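Local coordinates for protein azurocidin (Homo sapiens, PDB 1A7S) that binds heparin, kills Gram-negative bacteria, probably through affinity for their lipopolysaccharide, and attracts monocytes and fibroblasts as a serine protease homologue of neutrophil granules, at residues P48-L60 and E64-M76. Residues are numbered along the deposited sequence; the frame is centred on the assembly and turned at random.
With EOH (ethanol), chain E; EOH (ethanol), chain J.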
# COMPACT_ATOMS: atom_id res chain seq x y z
N PRO A 48 12.46 6.43 3.09
CA PRO A 48 13.68 6.81 3.80
C PRO A 48 13.47 8.01 4.75
O PRO A 48 12.36 8.54 4.82
CB PRO A 48 14.60 7.30 2.64
CG PRO A 48 13.63 7.62 1.53
CD PRO A 48 12.68 6.41 1.62
N GLY A 49 14.56 8.43 5.37
CA GLY A 49 14.74 9.56 6.24
C GLY A 49 14.21 10.86 5.83
O GLY A 49 14.57 11.71 5.01
N VAL A 50 13.03 11.28 6.47
CA VAL A 50 12.61 12.56 5.93
C VAL A 50 11.77 12.52 4.71
O VAL A 50 12.04 12.99 3.63
CB VAL A 50 12.95 13.80 6.51
CG1 VAL A 50 14.27 14.41 6.14
CG2 VAL A 50 11.80 14.81 6.48
N SER A 51 10.65 11.81 4.91
CA SER A 51 9.64 11.65 3.95
C SER A 51 8.33 12.28 4.48
O SER A 51 8.17 12.42 5.69
CB SER A 51 9.32 10.12 3.72
OG SER A 51 10.53 9.54 3.13
N THR A 52 7.46 12.58 3.53
CA THR A 52 6.14 13.06 3.82
C THR A 52 5.06 12.14 3.29
O THR A 52 5.35 11.24 2.50
CB THR A 52 5.87 14.46 3.23
OG1 THR A 52 5.97 14.39 1.85
CG2 THR A 52 6.86 15.46 3.85
N VAL A 53 3.85 12.32 3.83
CA VAL A 53 2.70 11.52 3.46
C VAL A 53 1.63 12.45 2.90
O VAL A 53 1.27 13.38 3.60
CB VAL A 53 2.11 10.72 4.65
CG1 VAL A 53 0.84 9.99 4.24
CG2 VAL A 53 3.16 9.78 5.21
N VAL A 54 1.15 12.17 1.70
CA VAL A 54 0.10 12.93 1.08
C VAL A 54 -1.14 12.08 0.92
O VAL A 54 -1.10 11.02 0.29
CB VAL A 54 0.55 13.46 -0.31
CG1 VAL A 54 -0.55 14.36 -0.90
CG2 VAL A 54 1.83 14.24 -0.20
N LEU A 55 -2.23 12.53 1.51
CA LEU A 55 -3.56 11.92 1.39
C LEU A 55 -4.45 12.81 0.53
O LEU A 55 -4.22 14.03 0.46
CB LEU A 55 -4.17 11.76 2.77
CG LEU A 55 -3.35 10.98 3.81
CD1 LEU A 55 -4.19 10.87 5.10
CD2 LEU A 55 -2.95 9.64 3.29
N GLY A 56 -5.48 12.27 -0.06
CA GLY A 56 -6.39 13.04 -0.86
C GLY A 56 -5.87 13.46 -2.23
O GLY A 56 -6.51 14.27 -2.89
N ALA A 57 -4.74 12.89 -2.67
CA ALA A 57 -4.21 13.27 -3.96
C ALA A 57 -4.92 12.57 -5.11
O ALA A 57 -5.43 11.46 -4.95
CB ALA A 57 -2.74 12.92 -4.03
N TYR A 58 -4.87 13.20 -6.28
CA TYR A 58 -5.33 12.58 -7.51
C TYR A 58 -4.19 12.65 -8.53
O TYR A 58 -3.62 11.59 -8.90
CB TYR A 58 -6.61 13.19 -8.03
CG TYR A 58 -7.10 12.63 -9.34
CD1 TYR A 58 -7.45 11.29 -9.36
CD2 TYR A 58 -7.17 13.40 -10.48
CE1 TYR A 58 -7.89 10.67 -10.46
CE2 TYR A 58 -7.65 12.73 -11.68
CZ TYR A 58 -7.95 11.38 -11.61
OH TYR A 58 -8.46 10.72 -12.77
N ASP A 59 -3.90 13.84 -9.02
CA ASP A 59 -2.77 14.06 -9.97
C ASP A 59 -1.56 14.52 -9.19
O ASP A 59 -1.53 15.58 -8.56
CB ASP A 59 -3.24 15.19 -10.94
CG ASP A 59 -2.22 15.60 -11.94
OD1 ASP A 59 -1.05 15.09 -11.91
OD2 ASP A 59 -2.58 16.41 -12.83
N LEU A 60 -0.52 13.68 -9.15
CA LEU A 60 0.64 13.97 -8.39
C LEU A 60 1.25 15.35 -8.72
O LEU A 60 1.89 15.93 -7.85
CB LEU A 60 1.75 12.92 -8.62
CG LEU A 60 1.53 11.54 -8.08
CD1 LEU A 60 2.64 10.59 -8.42
CD2 LEU A 60 1.24 11.55 -6.58
N GLU A 64 -3.87 20.66 -5.72
CA GLU A 64 -5.10 20.12 -5.17
C GLU A 64 -5.35 20.47 -3.73
O GLU A 64 -5.69 19.65 -2.86
CB GLU A 64 -5.01 18.56 -5.33
CG GLU A 64 -4.82 18.12 -6.71
CD GLU A 64 -4.63 16.64 -6.94
OE1 GLU A 64 -4.08 15.96 -6.04
OE2 GLU A 64 -5.05 16.15 -8.05
N ARG A 65 -5.34 21.81 -3.45
CA ARG A 65 -5.39 22.29 -2.08
C ARG A 65 -6.60 21.98 -1.30
O ARG A 65 -6.57 21.88 -0.07
CB ARG A 65 -5.00 23.82 -2.03
CG ARG A 65 -3.45 23.88 -2.08
CD ARG A 65 -2.94 24.86 -3.08
NE ARG A 65 -1.98 25.78 -2.45
CZ ARG A 65 -2.48 26.88 -1.82
NH1 ARG A 65 -3.65 26.76 -1.24
NH2 ARG A 65 -1.84 28.01 -1.96
N GLN A 66 -7.76 21.86 -1.96
CA GLN A 66 -8.99 21.59 -1.26
C GLN A 66 -9.23 20.11 -1.10
O GLN A 66 -10.17 19.78 -0.40
CB GLN A 66 -10.21 22.26 -1.89
CG GLN A 66 -10.37 23.74 -1.68
CD GLN A 66 -9.43 24.57 -2.51
OE1 GLN A 66 -9.47 24.50 -3.73
NE2 GLN A 66 -8.49 25.22 -1.86
N SER A 67 -8.39 19.24 -1.69
CA SER A 67 -8.56 17.80 -1.54
C SER A 67 -7.46 17.17 -0.65
O SER A 67 -7.72 16.18 0.03
CB SER A 67 -8.51 17.15 -2.92
OG SER A 67 -8.78 15.78 -2.86
N ARG A 68 -6.25 17.65 -0.76
CA ARG A 68 -5.11 17.06 -0.10
C ARG A 68 -4.97 17.40 1.36
O ARG A 68 -5.34 18.46 1.82
CB ARG A 68 -3.83 17.42 -0.81
CG ARG A 68 -3.66 16.73 -2.17
CD ARG A 68 -2.33 17.14 -2.76
NE ARG A 68 -2.13 16.54 -4.07
CZ ARG A 68 -0.91 16.35 -4.62
NH1 ARG A 68 0.22 16.64 -4.01
NH2 ARG A 68 -0.86 15.79 -5.82
N GLN A 69 -4.33 16.46 2.07
CA GLN A 69 -3.83 16.64 3.37
C GLN A 69 -2.42 16.10 3.43
O GLN A 69 -2.19 14.95 3.00
CB GLN A 69 -4.66 16.04 4.48
CG GLN A 69 -6.12 16.58 4.51
CD GLN A 69 -6.95 15.75 5.50
OE1 GLN A 69 -6.53 15.58 6.67
NE2 GLN A 69 -8.06 15.22 5.03
N THR A 70 -1.47 16.84 3.91
CA THR A 70 -0.08 16.49 3.99
C THR A 70 0.42 16.35 5.41
O THR A 70 0.03 17.16 6.26
CB THR A 70 0.83 17.39 3.16
OG1 THR A 70 0.32 17.45 1.79
CG2 THR A 70 2.25 16.99 3.14
N PHE A 71 1.28 15.39 5.65
CA PHE A 71 1.79 15.08 6.97
C PHE A 71 3.26 14.73 7.00
O PHE A 71 3.82 14.18 6.06
CB PHE A 71 1.06 13.80 7.55
CG PHE A 71 -0.45 13.91 7.49
CD1 PHE A 71 -1.15 13.64 6.34
CD2 PHE A 71 -1.18 14.32 8.61
CE1 PHE A 71 -2.53 13.83 6.23
CE2 PHE A 71 -2.56 14.45 8.54
CZ PHE A 71 -3.23 14.24 7.35
N SER A 72 3.84 15.08 8.18
CA SER A 72 5.17 14.56 8.47
C SER A 72 4.95 13.24 9.25
O SER A 72 3.84 12.97 9.75
CB SER A 72 6.00 15.51 9.34
OG SER A 72 6.19 16.79 8.72
N ILE A 73 5.99 12.49 9.38
CA ILE A 73 6.00 11.18 9.99
C ILE A 73 6.64 11.29 11.39
O ILE A 73 7.85 11.56 11.47
CB ILE A 73 6.72 10.11 9.14
CG1 ILE A 73 6.07 9.95 7.77
CG2 ILE A 73 6.77 8.81 9.91
CD1 ILE A 73 6.91 9.24 6.76
N SER A 74 5.84 11.13 12.42
CA SER A 74 6.32 11.29 13.81
C SER A 74 6.96 9.99 14.35
O SER A 74 7.78 10.06 15.29
CB SER A 74 5.16 11.69 14.67
OG SER A 74 4.59 12.92 14.32
N SER A 75 6.66 8.86 13.78
CA SER A 75 7.28 7.60 14.23
C SER A 75 6.97 6.50 13.24
O SER A 75 5.98 6.58 12.50
CB SER A 75 6.67 7.26 15.62
OG SER A 75 5.64 6.44 15.59
N MET A 76 7.83 5.50 13.18
CA MET A 76 7.63 4.34 12.30
C MET A 76 7.73 3.09 13.15
O MET A 76 8.59 3.01 14.03
CB MET A 76 8.84 4.31 11.28
CG MET A 76 8.78 5.56 10.33
SD MET A 76 9.84 5.28 8.93
CE MET A 76 10.54 7.66 8.99
C1 EOH E . -8.51 11.71 -5.33
C2 EOH E . -7.85 10.57 -5.87
O EOH E . -8.39 12.92 -4.63
C1 EOH J . 3.89 16.92 -0.84
C2 EOH J . 2.85 17.68 -0.01
O EOH J . 4.78 16.15 0.02
O HOH W 1 8.37 13.54 8.06
O HOH W 2 2.61 15.56 -5.16
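Arg68, just before strand 69-76, lays its side chain against Val54 and Ala57. The chain is extended from CG to NE. Arg68 CD passes Val54 CG1 at 3.8 Å, and the CB of Ala57 lies over one face of the guanidinium group. At the edge of that group, NE and NH2 both meet one oxygen, Glu64 OE1, in a side-on salt bridge. Arg68 NE is the closer to Glu64 OE1, at 2.8 Å. A water links Arg68 NH1 to Leu60 O. Glu64 also holds the loop after strand 51-55. Tyr58 N donates to Glu64 OE1 (2.9 Å) and Asp59 N to Glu64 OE2 (2.8 Å), both on the syn side of the carboxylate.

Beyond the loop the two strands pair antiparallel in the six-stranded N-terminal barrel of the trypsin fold. Val53 N donates to Phe71 O and Phe71 N to Val53 O, each at 2.9 Å. Val53 O also sits at the edge of the Phe71 ring, near its plane. Leu55 and Gln69 form the next hydrogen-bonded pair. On the face that carries Leu55 and Phe71, Leu55 CD1 meets Phe71 CE1 at 3.6 Å. Val53 CG2 meets Ile73 CG1 at 3.9 Å. Leu55 also touches Leu30 of strand 23-32.

The Glu64 carboxylate thus takes two backbone N-H groups and a guanidinium group. These donors would probably favour its ionised form and fix the rotation of the carboxylate.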